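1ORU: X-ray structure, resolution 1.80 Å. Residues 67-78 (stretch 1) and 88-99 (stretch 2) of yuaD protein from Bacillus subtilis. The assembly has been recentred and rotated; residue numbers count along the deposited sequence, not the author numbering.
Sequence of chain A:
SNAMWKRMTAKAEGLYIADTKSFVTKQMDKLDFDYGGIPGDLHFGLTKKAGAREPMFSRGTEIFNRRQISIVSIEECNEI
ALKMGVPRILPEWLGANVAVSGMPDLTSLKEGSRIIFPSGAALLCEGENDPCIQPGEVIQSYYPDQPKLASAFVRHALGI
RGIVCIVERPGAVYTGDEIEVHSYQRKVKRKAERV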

# COMPACT_ATOMS: atom_id res chain seq x y z
N ARG A 67 -5.50 -6.65 2.46
CA ARG A 67 -5.02 -7.99 2.14
C ARG A 67 -6.02 -8.73 1.24
O ARG A 67 -6.65 -9.71 1.66
N GLN A 68 -6.14 -8.26 0.01
CA GLN A 68 -7.08 -8.84 -0.96
C GLN A 68 -6.59 -10.11 -1.64
O GLN A 68 -7.37 -11.02 -1.87
N ILE A 69 -5.30 -10.16 -1.96
CA ILE A 69 -4.73 -11.32 -2.64
C ILE A 69 -3.44 -11.75 -1.94
O ILE A 69 -2.59 -10.92 -1.63
N SER A 70 -3.31 -13.05 -1.70
CA SER A 70 -2.13 -13.58 -1.05
C SER A 70 -1.28 -14.33 -2.06
O SER A 70 -1.79 -15.17 -2.81
N ILE A 71 0.02 -14.03 -2.09
CA ILE A 71 0.93 -14.69 -3.02
C ILE A 71 2.15 -15.32 -2.34
O ILE A 71 2.72 -14.75 -1.42
N VAL A 72 2.52 -16.51 -2.80
CA VAL A 72 3.70 -17.21 -2.29
C VAL A 72 4.47 -17.72 -3.50
O VAL A 72 3.90 -17.89 -4.57
N SER A 73 5.77 -17.95 -3.33
CA SER A 73 6.54 -18.47 -4.45
C SER A 73 6.89 -19.92 -4.13
O SER A 73 7.10 -20.28 -2.97
N ILE A 74 6.91 -20.75 -5.16
CA ILE A 74 7.24 -22.16 -5.00
C ILE A 74 8.62 -22.28 -4.36
O ILE A 74 8.83 -23.12 -3.47
N GLU A 75 9.56 -21.44 -4.80
CA GLU A 75 10.91 -21.47 -4.27
C GLU A 75 10.96 -21.22 -2.76
O GLU A 75 11.63 -21.96 -2.03
N GLU A 76 10.25 -20.19 -2.29
CA GLU A 76 10.25 -19.90 -0.86
C GLU A 76 9.51 -20.98 -0.05
O GLU A 76 9.90 -21.29 1.08
N CYS A 77 8.46 -21.56 -0.62
CA CYS A 77 7.73 -22.61 0.08
C CYS A 77 8.65 -23.81 0.28
O CYS A 77 8.59 -24.47 1.32
N ASN A 78 9.48 -24.10 -0.72
CA ASN A 78 10.42 -25.21 -0.62
C ASN A 78 11.44 -24.88 0.46
O ASN A 78 11.90 -25.76 1.20
N ARG A 88 7.31 -31.34 2.04
CA ARG A 88 6.71 -30.31 1.21
C ARG A 88 5.74 -29.39 1.94
O ARG A 88 5.17 -29.74 2.97
N ILE A 89 5.57 -28.19 1.38
CA ILE A 89 4.66 -27.19 1.91
C ILE A 89 3.82 -26.73 0.72
O ILE A 89 4.34 -26.12 -0.21
N LEU A 90 2.52 -27.02 0.75
CA LEU A 90 1.64 -26.64 -0.35
C LEU A 90 1.06 -25.24 -0.18
O LEU A 90 0.67 -24.85 0.92
N PRO A 91 1.00 -24.46 -1.27
CA PRO A 91 0.46 -23.10 -1.19
C PRO A 91 -0.93 -23.07 -0.55
O PRO A 91 -1.27 -22.13 0.17
N GLU A 92 -1.72 -24.11 -0.81
CA GLU A 92 -3.07 -24.21 -0.27
C GLU A 92 -3.10 -24.14 1.25
O GLU A 92 -3.98 -23.51 1.84
N TRP A 93 -2.14 -24.81 1.88
CA TRP A 93 -2.06 -24.84 3.33
C TRP A 93 -1.81 -23.45 3.91
O TRP A 93 -2.19 -23.17 5.05
N LEU A 94 -1.17 -22.60 3.12
CA LEU A 94 -0.87 -21.24 3.56
C LEU A 94 -1.96 -20.26 3.14
O LEU A 94 -1.84 -19.06 3.36
N GLY A 95 -3.02 -20.79 2.53
CA GLY A 95 -4.12 -19.95 2.09
C GLY A 95 -3.77 -19.01 0.95
O GLY A 95 -4.38 -17.95 0.79
N ALA A 96 -2.78 -19.39 0.15
CA ALA A 96 -2.36 -18.55 -0.98
C ALA A 96 -3.38 -18.58 -2.12
O ALA A 96 -4.07 -19.57 -2.32
N ASN A 97 -3.46 -17.47 -2.86
CA ASN A 97 -4.36 -17.37 -4.00
C ASN A 97 -3.56 -17.55 -5.27
O ASN A 97 -4.08 -17.96 -6.31
N VAL A 98 -2.27 -17.23 -5.19
CA VAL A 98 -1.39 -17.37 -6.34
C VAL A 98 -0.04 -17.91 -5.88
O VAL A 98 0.54 -17.44 -4.89
N ALA A 99 0.43 -18.93 -6.57
CA ALA A 99 1.73 -19.51 -6.26
C ALA A 99 2.55 -19.22 -7.50
O ALA A 99 2.21 -19.66 -8.60

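Two parallel strands set the frame: Val72 N donates to Val98 O (3.0 Å), while Ser70 O accepts from Asn97 N (2.8 Å) and Val98 N (3.2 Å). This register sends Ile71 and Val98 to one face of the sheet, Val72 and Ala99 to the other.

Val72 is the hub. In its m rotamer, both branches touch Ala96 CB, CG2 at 3.7 Å and CG1 at 3.9 Å; CG2 also lies 3.8 Å from Pro91 CB and 4.2 Å from Ala99 CB, so two methyl side chains line its place. Val72 CG1 lies 4.3 Å from Leu94 CD1. Leu94, m,t, points toward stretch 1 and also meets the helix, its CD1 4.0 Å from Cys77 SG. Cys77 is m and points inward too. Ile74 starts sideways, but its m,m chain brings CD1 back to 4.1 Å from Ala99 CB.

On the Ile71 face, the m,t isoleucine places CG1 4.1 Å from Val98 CB; Val98 is t, and its CG2 lies 4.3 Å from Ile69 CG2.

Waters serve two of the polar sites. Ser70, chi1 t, holds a water at 2.5 Å from OG, and that water donates to Leu94 O (2.8 Å). A second water accepts from Ile89 N (2.9 Å) and, weakly, from Asn78 ND2 (2.7 Å). Ser73, chi1 p, caps the helix: its OG accepts from Glu76 N at 2.9 Å.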

# COMPACT_ATOMS: atom_id res chain seq x y z
CB ARG A 67 -4.79 -8.76 3.45
CG ARG A 67 -3.73 -8.12 4.35
CD ARG A 67 -3.80 -8.65 5.78
NE ARG A 67 -3.67 -10.10 5.82
CZ ARG A 67 -2.52 -10.76 5.79
NH1 ARG A 67 -1.37 -10.09 5.74
NH2 ARG A 67 -2.51 -12.09 5.78
CB GLN A 68 -7.42 -7.80 -2.03
CG GLN A 68 -8.24 -6.65 -1.49
CD GLN A 68 -8.36 -5.50 -2.48
OE1 GLN A 68 -8.27 -5.71 -3.69
NE2 GLN A 68 -8.58 -4.30 -1.97
CB ILE A 69 -4.39 -10.99 -4.12
CG1 ILE A 69 -5.64 -10.52 -4.86
CG2 ILE A 69 -3.79 -12.21 -4.81
CD1 ILE A 69 -6.69 -11.61 -5.07
CB SER A 70 -2.54 -14.52 0.08
OG SER A 70 -1.41 -15.09 0.71
CB ILE A 71 1.49 -13.69 -4.07
CG1 ILE A 71 0.34 -12.92 -4.74
CG2 ILE A 71 2.31 -14.44 -5.11
CD1 ILE A 71 0.82 -11.93 -5.79
CB VAL A 72 3.34 -18.43 -1.39
CG1 VAL A 72 2.53 -17.98 -0.19
CG2 VAL A 72 2.58 -19.49 -2.19
CB SER A 73 7.81 -17.64 -4.66
OG SER A 73 8.89 -18.13 -3.89
CB ILE A 74 7.26 -22.89 -6.37
CG1 ILE A 74 5.86 -22.89 -6.99
CG2 ILE A 74 7.80 -24.31 -6.20
CD1 ILE A 74 4.79 -23.54 -6.14
CB GLU A 75 11.80 -20.44 -4.97
CG GLU A 75 12.07 -20.69 -6.44
CD GLU A 75 10.98 -20.14 -7.35
OE1 GLU A 75 10.25 -19.23 -6.91
OE2 GLU A 75 10.87 -20.61 -8.50
CB GLU A 76 9.66 -18.50 -0.59
CG GLU A 76 10.51 -17.37 -1.19
CD GLU A 76 10.09 -15.98 -0.72
OE1 GLU A 76 8.88 -15.72 -0.59
OE2 GLU A 76 10.99 -15.12 -0.50
CB CYS A 77 6.49 -23.04 -0.71
SG CYS A 77 5.11 -21.89 -0.61
CB ASN A 78 11.15 -25.42 -1.96
CG ASN A 78 10.25 -26.04 -3.02
OD1 ASN A 78 10.64 -26.14 -4.19
ND2 ASN A 78 9.05 -26.45 -2.63
CB ARG A 88 5.99 -30.96 0.02
CG ARG A 88 4.91 -31.95 0.44
CD ARG A 88 4.12 -32.46 -0.76
NE ARG A 88 3.13 -33.46 -0.36
CZ ARG A 88 2.24 -34.01 -1.18
NH1 ARG A 88 2.22 -33.66 -2.47
NH2 ARG A 88 1.38 -34.91 -0.73
CB ILE A 89 5.42 -25.96 2.47
CG1 ILE A 89 6.21 -26.37 3.72
CG2 ILE A 89 4.45 -24.85 2.80
CD1 ILE A 89 5.34 -26.80 4.89
CB LEU A 90 0.49 -27.64 -0.48
CG LEU A 90 0.89 -29.10 -0.72
CD1 LEU A 90 -0.36 -29.95 -0.87
CD2 LEU A 90 1.76 -29.20 -1.95
CB PRO A 91 0.44 -22.65 -2.65
CG PRO A 91 1.65 -23.33 -3.22
CD PRO A 91 1.53 -24.73 -2.62
CB GLU A 92 -3.74 -25.53 -0.71
CG GLU A 92 -3.95 -25.65 -2.21
CD GLU A 92 -2.87 -26.48 -2.89
OE1 GLU A 92 -1.67 -26.22 -2.65
OE2 GLU A 92 -3.23 -27.38 -3.69
CB TRP A 93 -0.94 -25.77 3.78
CG TRP A 93 -1.05 -27.17 3.27
CD1 TRP A 93 -2.15 -27.76 2.69
CD2 TRP A 93 -0.04 -28.18 3.31
NE1 TRP A 93 -1.88 -29.07 2.38
CE2 TRP A 93 -0.59 -29.35 2.74
CE3 TRP A 93 1.28 -28.20 3.77
CZ2 TRP A 93 0.15 -30.53 2.62
CZ3 TRP A 93 2.01 -29.37 3.65
CH2 TRP A 93 1.44 -30.53 3.08
CB LEU A 94 0.48 -20.80 2.99
CG LEU A 94 1.68 -21.70 3.31
CD1 LEU A 94 2.93 -21.15 2.64
CD2 LEU A 94 1.89 -21.79 4.81
CB ALA A 96 -1.00 -19.00 -1.49
CB ASN A 97 -5.05 -16.01 -4.02
CG ASN A 97 -5.95 -15.80 -2.83
OD1 ASN A 97 -6.92 -16.55 -2.62
ND2 ASN A 97 -5.63 -14.80 -2.02
CB VAL A 98 -1.13 -16.01 -7.05
CG1 VAL A 98 -0.30 -16.23 -8.31
CG2 VAL A 98 -2.46 -15.35 -7.40
CB ALA A 99 1.61 -21.01 -6.03
O HOH W 1 -0.61 -17.28 1.58
O HOH W 2 7.36 -27.51 -0.83